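Long-range contacts in Serine/threonine-protein kinase/endoribonuclease IRE1 (Saccharomyces cerevisiae, PDB 2BE1), which senses unfolded proteins in the endoplasmic reticulum through its lumenal domain, the part described here, and then auto-activates to splice HAC1 precursor mRNA: residues A[60-64]-A[292-298]; A[65-69]-A[80-86]; A[13-19]-A[243-249]. All coordinates share one frame; numbering follows the deposited sequence.

Interaction 1: residues A[60-64]-A[292-298]; sequences IIEPF and ALSSQNF
The ST motif at the end of strand 290-294, in which S294 OG accepts a bond from N297 N, is the site where the carboxylate of E62 is received. With CG anti to the backbone N (chi1 169°) and the chain extended beyond it, E62 passes alongside A292 to bring OE1 to S294. There OG donates on the syn side of the carboxylate (2.8 Å from S294 OG to E62 OE1), whereas S294 N comes from above the carboxylate plane, at 3.0 Å from the same OE1. N297 ND2 adds a weak third bond to OE1, so one buried oxygen gathers three donors. F298 sets CE1 against OE1, near the ring plane, and points the neighbouring CZ toward the face of F64 in a T-shaped stack, centroids 5.6 Å apart. N297 CB lies over one face of the F64 ring, toward its rim. Farther back, A292 N donates to I61 O (3.1 Å), I60 CG2 packs on A292 CB, and P63, the centre of an inverse gamma turn, brings CD to 3.8 Å from L293 CD2. Two strand ends from separate sheets of the lumenal domain are thus joined by one backbone-to-backbone bond and by a carboxylate held in an ST motif.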
loop_
_atom_site.group_PDB
_atom_site.type_symbol
_atom_site.label_atom_id
_atom_site.label_comp_id
_atom_site.label_asym_id
_atom_site.label_seq_id
_atom_site.Cartn_x
_atom_site.Cartn_y
_atom_site.Cartn_z
ATOM N N ILE A 60 -14.930 -2.372 -15.542
ATOM C CA ILE A 60 -15.215 -0.954 -15.485
ATOM C C ILE A 60 -15.044 -0.471 -14.090
ATOM O O ILE A 60 -15.672 -1.019 -13.184
ATOM C CB ILE A 60 -16.671 -0.685 -15.858
ATOM C CG1 ILE A 60 -16.920 -1.149 -17.288
ATOM C CG2 ILE A 60 -17.003 0.809 -15.738
ATOM C CD1 ILE A 60 -18.290 -1.402 -17.608
ATOM N N ILE A 61 -14.223 0.571 -13.887
ATOM C CA ILE A 61 -14.143 1.207 -12.527
ATOM C C ILE A 61 -14.592 2.656 -12.441
ATOM O O ILE A 61 -14.516 3.448 -13.415
ATOM C CB ILE A 61 -12.782 1.139 -11.960
ATOM C CG1 ILE A 61 -11.899 2.074 -12.742
ATOM C CG2 ILE A 61 -12.233 -0.319 -12.046
ATOM C CD1 ILE A 61 -10.539 1.494 -12.866
ATOM N N GLU A 62 -15.128 3.009 -11.289
ATOM C CA GLU A 62 -15.524 4.396 -11.135
ATOM C C GLU A 62 -14.262 5.100 -10.640
ATOM O O GLU A 62 -13.686 4.718 -9.605
ATOM C CB GLU A 62 -16.681 4.581 -10.172
ATOM C CG GLU A 62 -16.917 6.021 -9.825
ATOM C CD GLU A 62 -18.075 6.193 -8.870
ATOM O OE1 GLU A 62 -18.959 7.086 -9.054
ATOM O OE2 GLU A 62 -18.120 5.399 -7.931
ATOM N N PRO A 63 -13.787 6.104 -11.393
ATOM C CA PRO A 63 -12.521 6.712 -11.045
ATOM C C PRO A 63 -12.806 7.664 -9.941
ATOM O O PRO A 63 -12.950 8.864 -10.183
ATOM C CB PRO A 63 -12.163 7.513 -12.288
ATOM C CG PRO A 63 -13.419 7.896 -12.824
ATOM C CD PRO A 63 -14.378 6.741 -12.573
ATOM N N PHE A 64 -12.968 7.182 -8.733
ATOM C CA PHE A 64 -13.340 8.133 -7.726
ATOM C C PHE A 64 -13.267 7.452 -6.399
ATOM O O PHE A 64 -13.589 6.272 -6.270
ATOM C CB PHE A 64 -14.719 8.728 -7.975
ATOM C CG PHE A 64 -15.210 9.494 -6.827
ATOM C CD1 PHE A 64 -14.875 10.822 -6.679
ATOM C CD2 PHE A 64 -15.944 8.875 -5.806
ATOM C CE1 PHE A 64 -15.332 11.553 -5.537
ATOM C CE2 PHE A 64 -16.402 9.617 -4.663
ATOM C CZ PHE A 64 -16.099 10.936 -4.537
ATOM N N ALA A 292 -17.102 4.123 -14.911
ATOM C CA ALA A 292 -18.473 4.399 -14.435
ATOM C C ALA A 292 -18.540 5.660 -13.580
ATOM O O ALA A 292 -17.556 6.030 -12.931
ATOM C CB ALA A 292 -18.979 3.259 -13.652
ATOM N N LEU A 293 -19.701 6.304 -13.569
ATOM C CA LEU A 293 -19.963 7.406 -12.672
ATOM C C LEU A 293 -21.340 7.128 -12.079
ATOM O O LEU A 293 -22.372 7.229 -12.759
ATOM C CB LEU A 293 -19.880 8.752 -13.412
ATOM C CG LEU A 293 -18.613 8.968 -14.256
ATOM C CD1 LEU A 293 -18.651 10.281 -14.828
ATOM C CD2 LEU A 293 -17.395 8.951 -13.443
ATOM N N SER A 294 -21.343 6.717 -10.816
ATOM C CA SER A 294 -22.581 6.425 -10.074
ATOM C C SER A 294 -23.335 7.692 -9.878
ATOM O O SER A 294 -22.733 8.793 -9.822
ATOM C CB SER A 294 -22.242 5.942 -8.679
ATOM O OG SER A 294 -21.528 6.917 -7.912
ATOM N N SER A 295 -24.633 7.607 -9.710
ATOM C CA SER A 295 -25.283 8.871 -9.398
ATOM C C SER A 295 -25.051 9.298 -7.917
ATOM O O SER A 295 -25.311 10.481 -7.575
ATOM C CB SER A 295 -26.747 8.820 -9.724
ATOM O OG SER A 295 -27.291 7.691 -9.062
ATOM N N GLN A 296 -24.570 8.378 -7.053
ATOM C CA GLN A 296 -24.166 8.775 -5.698
ATOM C C GLN A 296 -23.141 9.872 -5.854
ATOM O O GLN A 296 -23.300 10.990 -5.379
ATOM C CB GLN A 296 -23.504 7.638 -4.965
ATOM C CG GLN A 296 -24.413 6.467 -4.662
ATOM C CD GLN A 296 -25.224 6.045 -5.911
ATOM O OE1 GLN A 296 -26.224 6.691 -6.275
ATOM N NE2 GLN A 296 -24.797 4.963 -6.564
ATOM N N ASN A 297 -22.094 9.566 -6.598
ATOM C CA ASN A 297 -21.043 10.521 -6.779
ATOM C C ASN A 297 -21.266 11.541 -7.831
ATOM O O ASN A 297 -20.634 12.580 -7.786
ATOM C CB ASN A 297 -19.764 9.784 -6.991
ATOM C CG ASN A 297 -19.522 8.840 -5.869
ATOM O OD1 ASN A 297 -19.992 9.060 -4.750
ATOM N ND2 ASN A 297 -18.831 7.759 -6.148
ATOM N N PHE A 298 -22.137 11.296 -8.789
ATOM C CA PHE A 298 -22.178 12.287 -9.849
ATOM C C PHE A 298 -23.590 12.548 -10.319
ATOM O O PHE A 298 -23.857 12.583 -11.581
ATOM C CB PHE A 298 -21.278 11.927 -11.036
ATOM C CG PHE A 298 -19.874 11.648 -10.668
ATOM C CD1 PHE A 298 -19.484 10.363 -10.253
ATOM C CD2 PHE A 298 -18.937 12.671 -10.703
ATOM C CE1 PHE A 298 -18.149 10.127 -9.900
ATOM C CE2 PHE A 298 -17.602 12.462 -10.401
ATOM C CZ PHE A 298 -17.199 11.185 -10.008
#

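Interaction 2: residues A[65-69]-A[80-86]; sequences GDGNI and KLPLSIR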
loop_
_atom_site.group_PDB
_atom_site.type_symbol
_atom_site.label_atom_id
_atom_site.label_comp_id
_atom_site.label_asym_id
_atom_site.label_seq_id
_atom_site.Cartn_x
_atom_site.Cartn_y
_atom_site.Cartn_z
ATOM N N GLY A 65 -12.813 8.176 -5.405
ATOM C CA GLY A 65 -12.630 7.563 -4.138
ATOM C C GLY A 65 -11.759 6.333 -4.188
ATOM O O GLY A 65 -10.680 6.341 -4.804
ATOM N N ASP A 66 -12.251 5.292 -3.517
ATOM C CA ASP A 66 -11.594 4.008 -3.438
ATOM C C ASP A 66 -11.425 3.374 -4.781
ATOM O O ASP A 66 -10.803 2.337 -4.892
ATOM C CB ASP A 66 -12.422 3.086 -2.594
ATOM C CG ASP A 66 -12.101 3.213 -1.100
ATOM O OD1 ASP A 66 -11.164 3.961 -0.702
ATOM O OD2 ASP A 66 -12.786 2.540 -0.287
ATOM N N GLY A 67 -11.984 4.018 -5.802
ATOM C CA GLY A 67 -12.110 3.440 -7.128
ATOM C C GLY A 67 -12.992 2.195 -7.156
ATOM O O GLY A 67 -12.487 1.041 -7.180
ATOM N N ASN A 68 -14.311 2.408 -7.163
ATOM C CA ASN A 68 -15.219 1.272 -7.169
ATOM C C ASN A 68 -15.322 0.410 -8.437
ATOM O O ASN A 68 -15.232 0.892 -9.543
ATOM C CB ASN A 68 -16.571 1.734 -6.752
ATOM C CG ASN A 68 -17.172 0.795 -5.756
ATOM O OD1 ASN A 68 -17.538 1.226 -4.639
ATOM N ND2 ASN A 68 -17.246 -0.530 -6.113
ATOM N N ILE A 69 -15.543 -0.875 -8.281
ATOM C CA ILE A 69 -15.553 -1.771 -9.423
ATOM C C ILE A 69 -16.947 -2.171 -9.863
ATOM O O ILE A 69 -17.743 -2.713 -9.061
ATOM C CB ILE A 69 -14.846 -3.052 -9.117
ATOM C CG1 ILE A 69 -13.400 -2.725 -8.785
ATOM C CG2 ILE A 69 -15.097 -4.094 -10.266
ATOM C CD1 ILE A 69 -12.831 -3.695 -7.890
ATOM N N LYS A 80 -22.770 -3.983 -10.255
ATOM C CA LYS A 80 -21.868 -3.369 -9.323
ATOM C C LYS A 80 -21.245 -4.440 -8.461
ATOM O O LYS A 80 -21.945 -5.146 -7.755
ATOM C CB LYS A 80 -22.559 -2.342 -8.445
ATOM C CG LYS A 80 -21.579 -1.574 -7.613
ATOM C CD LYS A 80 -22.267 -0.394 -6.994
ATOM C CE LYS A 80 -21.473 0.134 -5.794
ATOM N NZ LYS A 80 -20.677 -0.940 -5.159
ATOM N N LEU A 81 -19.930 -4.582 -8.506
ATOM C CA LEU A 81 -19.319 -5.505 -7.606
ATOM C C LEU A 81 -19.181 -4.835 -6.257
ATOM O O LEU A 81 -19.018 -3.580 -6.182
ATOM C CB LEU A 81 -17.967 -5.910 -8.126
ATOM C CG LEU A 81 -18.072 -6.778 -9.350
ATOM C CD1 LEU A 81 -16.758 -7.475 -9.420
ATOM C CD2 LEU A 81 -19.170 -7.762 -9.130
ATOM N N PRO A 82 -19.227 -5.661 -5.190
ATOM C CA PRO A 82 -19.065 -5.212 -3.803
ATOM C C PRO A 82 -17.586 -5.050 -3.446
ATOM O O PRO A 82 -17.156 -5.482 -2.412
ATOM C CB PRO A 82 -19.712 -6.359 -3.002
ATOM C CG PRO A 82 -19.478 -7.590 -3.844
ATOM C CD PRO A 82 -19.435 -7.127 -5.283
ATOM N N LEU A 83 -16.806 -4.444 -4.319
ATOM C CA LEU A 83 -15.351 -4.431 -4.180
ATOM C C LEU A 83 -14.868 -3.105 -4.682
ATOM O O LEU A 83 -15.555 -2.462 -5.490
ATOM C CB LEU A 83 -14.737 -5.531 -5.042
ATOM C CG LEU A 83 -15.147 -6.984 -4.725
ATOM C CD1 LEU A 83 -14.334 -7.922 -5.605
ATOM C CD2 LEU A 83 -15.002 -7.372 -3.221
ATOM N N SER A 84 -13.695 -2.706 -4.219
ATOM C CA SER A 84 -13.168 -1.401 -4.494
ATOM C C SER A 84 -11.756 -1.677 -4.915
ATOM O O SER A 84 -11.120 -2.651 -4.501
ATOM C CB SER A 84 -13.299 -0.590 -3.191
ATOM O OG SER A 84 -12.108 0.014 -2.685
ATOM N N ILE A 85 -11.216 -0.859 -5.763
ATOM C CA ILE A 85 -9.853 -1.149 -6.044
ATOM C C ILE A 85 -8.888 -0.974 -4.903
ATOM O O ILE A 85 -8.080 -1.821 -4.754
ATOM C CB ILE A 85 -9.357 -0.482 -7.254
ATOM C CG1 ILE A 85 -9.471 -1.494 -8.360
ATOM C CG2 ILE A 85 -7.870 -0.111 -7.095
ATOM C CD1 ILE A 85 -9.410 -0.880 -9.639
ATOM N N ARG A 86 -8.953 0.106 -4.117
ATOM C CA ARG A 86 -8.123 0.237 -2.923
ATOM C C ARG A 86 -8.273 -1.066 -2.187
ATOM O O ARG A 86 -7.319 -1.805 -1.995
ATOM C CB ARG A 86 -8.558 1.400 -2.023
ATOM C CG ARG A 86 -8.197 1.192 -0.532
ATOM C CD ARG A 86 -8.555 2.347 0.352
ATOM N NE ARG A 86 -7.445 3.292 0.366
ATOM C CZ ARG A 86 -7.387 4.467 -0.306
ATOM N NH1 ARG A 86 -8.400 4.951 -1.079
ATOM N NH2 ARG A 86 -6.281 5.217 -0.197
#
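K80 stretches out and bends only at its last torsion, crossing N68 at about a right angle, with NZ 3.6 Å from N68 ND2, and NZ makes a weak bond to the carbonyl of its neighbour L81. At L81 the main chain takes over: L81 N donates to I69 O (2.9 Å), and L81 CD1 packs obliquely against I69 CG2. P82 then turns a corner as the centre of an inverse gamma turn, pointing away from the other segment, so that I69 deals with a residue on each side of it; I69 N donates to L83 O (3.2 Å), while I69 CD1 rests on L83 CB. This is the open end of the beta hairpin made by strands 68-73 and 77-84, its second strand kinked at the proline. S84 faces N68 in an antiparallel non-hydrogen-bonded pair and serves as the N-cap of helix 85-89, with OG bonded to Q87 N and, weakly, to D66 O. I85 N donates to G67 O at 2.7 Å, and the I85 side chain crosses that of I69 at about a right angle, CG1 against CD1. R86 N points almost straight at D66 O (3.0 Å, 178°), in the carbonyl plane. A bend at chi3 (-88°) swings the R86 guanidinium to D66, where NH1 meets OD1 on the anti side in a 3.0 Å salt bridge, the two planes 48° apart. Replacing the arginine by an alanine is likely to leave the D66 carboxylate without its charged mate. F175 of strand 167-179 touches both R86 and I85.

Interaction 3: residues A[13-19]-A[243-249]; sequences LIAADVE and GIIVGLF
An antiparallel strand pair with a classic beta bulge joins segments 13-19 and 243-249 inside a five-stranded sheet, where strand 8-17 lies between 22-26 and 245-254. The axes of 13-17 and 245-249 come within 4.5 Å, their N-to-C directions 157° apart. I14 and F249 form a hydrogen-bonded pair, with I14 N donating to F249 O at 2.8 Å; the return bond from F249 N to I14 O is modelled too short to be trusted in detail. Two residues on, A16 N donates to G247 O (2.8 Å). The bulge comes next: both V246 N and G247 N converge on A16 O, at 2.9 Å and 3.0 Å, the V246 bond nearly in line with the C=O and the G247 bond tilted from its plane. The register thereby slips by one, so that D17 pairs with I245, and V18 N continues to I244 O.

The side chains divide between two faces. On one, I14 CG2 touches F249 CD1 at 4.0 Å, and A16 CB settles against the bare CA of G247; W194 of strand 190-195 packs on A16 and F249. On the other, L248, its CG swung roughly opposite the backbone N (chi1 -153°), lays CD1 against A15 CB and L13 CD2, while I245 CD1 reaches A15 CB from beyond the bulge. I216 of strand 216-219 touches both L13 and L248. Past the strand end, V18 CB meets V246 CG1 at 4.0 Å. D17 and E19 send their carboxylates elsewhere, D17 to G21 N and H23 NE2, E19 to S286 OG. Cohesion across this buried pair therefore comes from main-chain bonds and apolar packing, and its acidic groups tie the strand end to neighbouring parts of the fold.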
loop_
_atom_site.group_PDB
_atom_site.type_symbol
_atom_site.label_atom_id
_atom_site.label_comp_id
_atom_site.label_asym_id
_atom_site.label_seq_id
_atom_site.Cartn_x
_atom_site.Cartn_y
_atom_site.Cartn_z
ATOM N N LEU A 13 -10.125 27.190 -7.668
ATOM C CA LEU A 13 -10.744 25.921 -7.427
ATOM C C LEU A 13 -9.931 25.039 -8.307
ATOM O O LEU A 13 -9.458 25.468 -9.366
ATOM C CB LEU A 13 -12.159 25.929 -7.964
ATOM C CG LEU A 13 -13.267 25.087 -7.344
ATOM C CD1 LEU A 13 -14.582 25.600 -7.860
ATOM C CD2 LEU A 13 -13.143 23.696 -7.801
ATOM N N ILE A 14 -9.783 23.793 -7.888
ATOM C CA ILE A 14 -8.979 22.897 -8.629
ATOM C C ILE A 14 -9.709 21.652 -9.054
ATOM O O ILE A 14 -10.322 20.930 -8.210
ATOM C CB ILE A 14 -7.771 22.629 -7.876
ATOM C CG1 ILE A 14 -6.832 23.706 -8.277
ATOM C CG2 ILE A 14 -7.146 21.354 -8.299
ATOM C CD1 ILE A 14 -5.605 23.645 -7.440
ATOM N N ALA A 15 -9.610 21.426 -10.372
ATOM C CA ALA A 15 -10.303 20.389 -11.046
ATOM C C ALA A 15 -9.335 19.429 -11.573
ATOM O O ALA A 15 -8.278 19.832 -12.088
ATOM C CB ALA A 15 -11.006 20.942 -12.140
ATOM N N ALA A 16 -9.719 18.154 -11.415
ATOM C CA ALA A 16 -9.138 16.973 -12.092
ATOM C C ALA A 16 -10.089 16.363 -13.166
ATOM O O ALA A 16 -11.261 16.056 -12.857
ATOM C CB ALA A 16 -8.897 15.985 -11.098
ATOM N N ASP A 17 -9.607 16.203 -14.408
ATOM C CA ASP A 17 -10.378 15.509 -15.481
ATOM C C ASP A 17 -10.035 14.000 -15.537
ATOM O O ASP A 17 -8.953 13.584 -15.112
ATOM C CB ASP A 17 -10.145 16.185 -16.848
ATOM C CG ASP A 17 -8.682 16.035 -17.367
ATOM O OD1 ASP A 17 -8.079 16.946 -18.008
ATOM O OD2 ASP A 17 -8.119 14.956 -17.140
ATOM N N VAL A 18 -10.940 13.194 -16.090
ATOM C CA VAL A 18 -10.767 11.732 -16.128
ATOM C C VAL A 18 -9.635 11.272 -17.051
ATOM O O VAL A 18 -9.257 10.085 -17.020
ATOM C CB VAL A 18 -12.099 10.979 -16.461
ATOM C CG1 VAL A 18 -12.384 11.022 -17.915
ATOM C CG2 VAL A 18 -12.026 9.573 -16.075
ATOM N N GLU A 19 -9.079 12.175 -17.867
ATOM C CA GLU A 19 -7.798 11.875 -18.539
ATOM C C GLU A 19 -6.551 12.109 -17.673
ATOM O O GLU A 19 -5.443 11.754 -18.057
ATOM C CB GLU A 19 -7.711 12.603 -19.833
ATOM C CG GLU A 19 -8.872 12.213 -20.610
ATOM C CD GLU A 19 -8.635 10.976 -21.442
ATOM O OE1 GLU A 19 -7.484 10.848 -21.903
ATOM O OE2 GLU A 19 -9.587 10.172 -21.676
ATOM N N GLY A 243 -11.492 16.336 -20.658
ATOM C CA GLY A 243 -12.158 15.095 -20.299
ATOM C C GLY A 243 -13.164 15.378 -19.194
ATOM O O GLY A 243 -13.142 16.512 -18.567
ATOM N N ILE A 244 -14.064 14.403 -18.935
ATOM C CA ILE A 244 -15.076 14.702 -17.930
ATOM C C ILE A 244 -14.463 14.910 -16.518
ATOM O O ILE A 244 -13.479 14.262 -16.150
ATOM C CB ILE A 244 -16.327 13.884 -18.002
ATOM C CG1 ILE A 244 -16.691 13.501 -16.628
ATOM C CG2 ILE A 244 -16.272 12.652 -18.894
ATOM C CD1 ILE A 244 -18.149 13.098 -16.628
ATOM N N ILE A 245 -14.952 15.914 -15.783
ATOM C CA ILE A 245 -14.304 16.280 -14.519
ATOM C C ILE A 245 -14.805 15.496 -13.361
ATOM O O ILE A 245 -16.002 15.535 -13.022
ATOM C CB ILE A 245 -14.360 17.722 -14.214
ATOM C CG1 ILE A 245 -13.119 18.260 -14.836
ATOM C CG2 ILE A 245 -14.230 17.988 -12.709
ATOM C CD1 ILE A 245 -13.338 19.585 -15.224
ATOM N N VAL A 246 -13.860 14.818 -12.728
ATOM C CA VAL A 246 -14.176 13.782 -11.794
ATOM C C VAL A 246 -13.518 14.059 -10.418
ATOM O O VAL A 246 -13.908 13.441 -9.413
ATOM C CB VAL A 246 -13.751 12.446 -12.375
ATOM C CG1 VAL A 246 -12.237 12.429 -12.697
ATOM C CG2 VAL A 246 -14.026 11.418 -11.403
ATOM N N GLY A 247 -12.552 14.991 -10.371
ATOM C CA GLY A 247 -11.990 15.473 -9.095
ATOM C C GLY A 247 -12.132 16.976 -8.856
ATOM O O GLY A 247 -11.919 17.799 -9.796
ATOM N N LEU A 248 -12.480 17.362 -7.612
ATOM C CA LEU A 248 -12.763 18.806 -7.372
ATOM C C LEU A 248 -12.271 19.459 -6.038
ATOM O O LEU A 248 -12.743 19.077 -4.940
ATOM C CB LEU A 248 -14.262 19.024 -7.574
ATOM C CG LEU A 248 -14.535 20.451 -8.000
ATOM C CD1 LEU A 248 -13.602 20.739 -9.113
ATOM C CD2 LEU A 248 -15.969 20.653 -8.492
ATOM N N PHE A 249 -11.352 20.433 -6.067
ATOM C CA PHE A 249 -10.899 20.955 -4.725
ATOM C C PHE A 249 -11.129 22.415 -4.462
ATOM O O PHE A 249 -10.890 23.257 -5.341
ATOM C CB PHE A 249 -9.450 20.690 -4.463
ATOM C CG PHE A 249 -9.088 19.248 -4.490
ATOM C CD1 PHE A 249 -8.471 18.668 -5.617
ATOM C CD2 PHE A 249 -9.329 18.449 -3.380
ATOM C CE1 PHE A 249 -8.094 17.295 -5.618
ATOM C CE2 PHE A 249 -8.966 17.078 -3.369
ATOM C CZ PHE A 249 -8.361 16.493 -4.504
#

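Read from the N terminus, the chain first lays down 13-19, whose partner 243-249 comes more than 220 residues later; interaction 3 thus closes a very long loop within the five-stranded sheet. Residues 60-64 open a second long loop, closed by 292-298 in interaction 1. Because their segments alternate, these two loops cross. Interaction 2 is a short hairpin closure nested inside both. It abuts interaction 1 where E62 N probably bonds N68 O, strands 57-61 and 68-73 being sheet neighbours. V246 of interaction 3 packs on P63 and F298 of interaction 1, whereas interactions 2 and 3 do not touch. Interaction 1, which also brings in the sheet of strand 290-294, therefore touches both the hairpin and the five-stranded sheet.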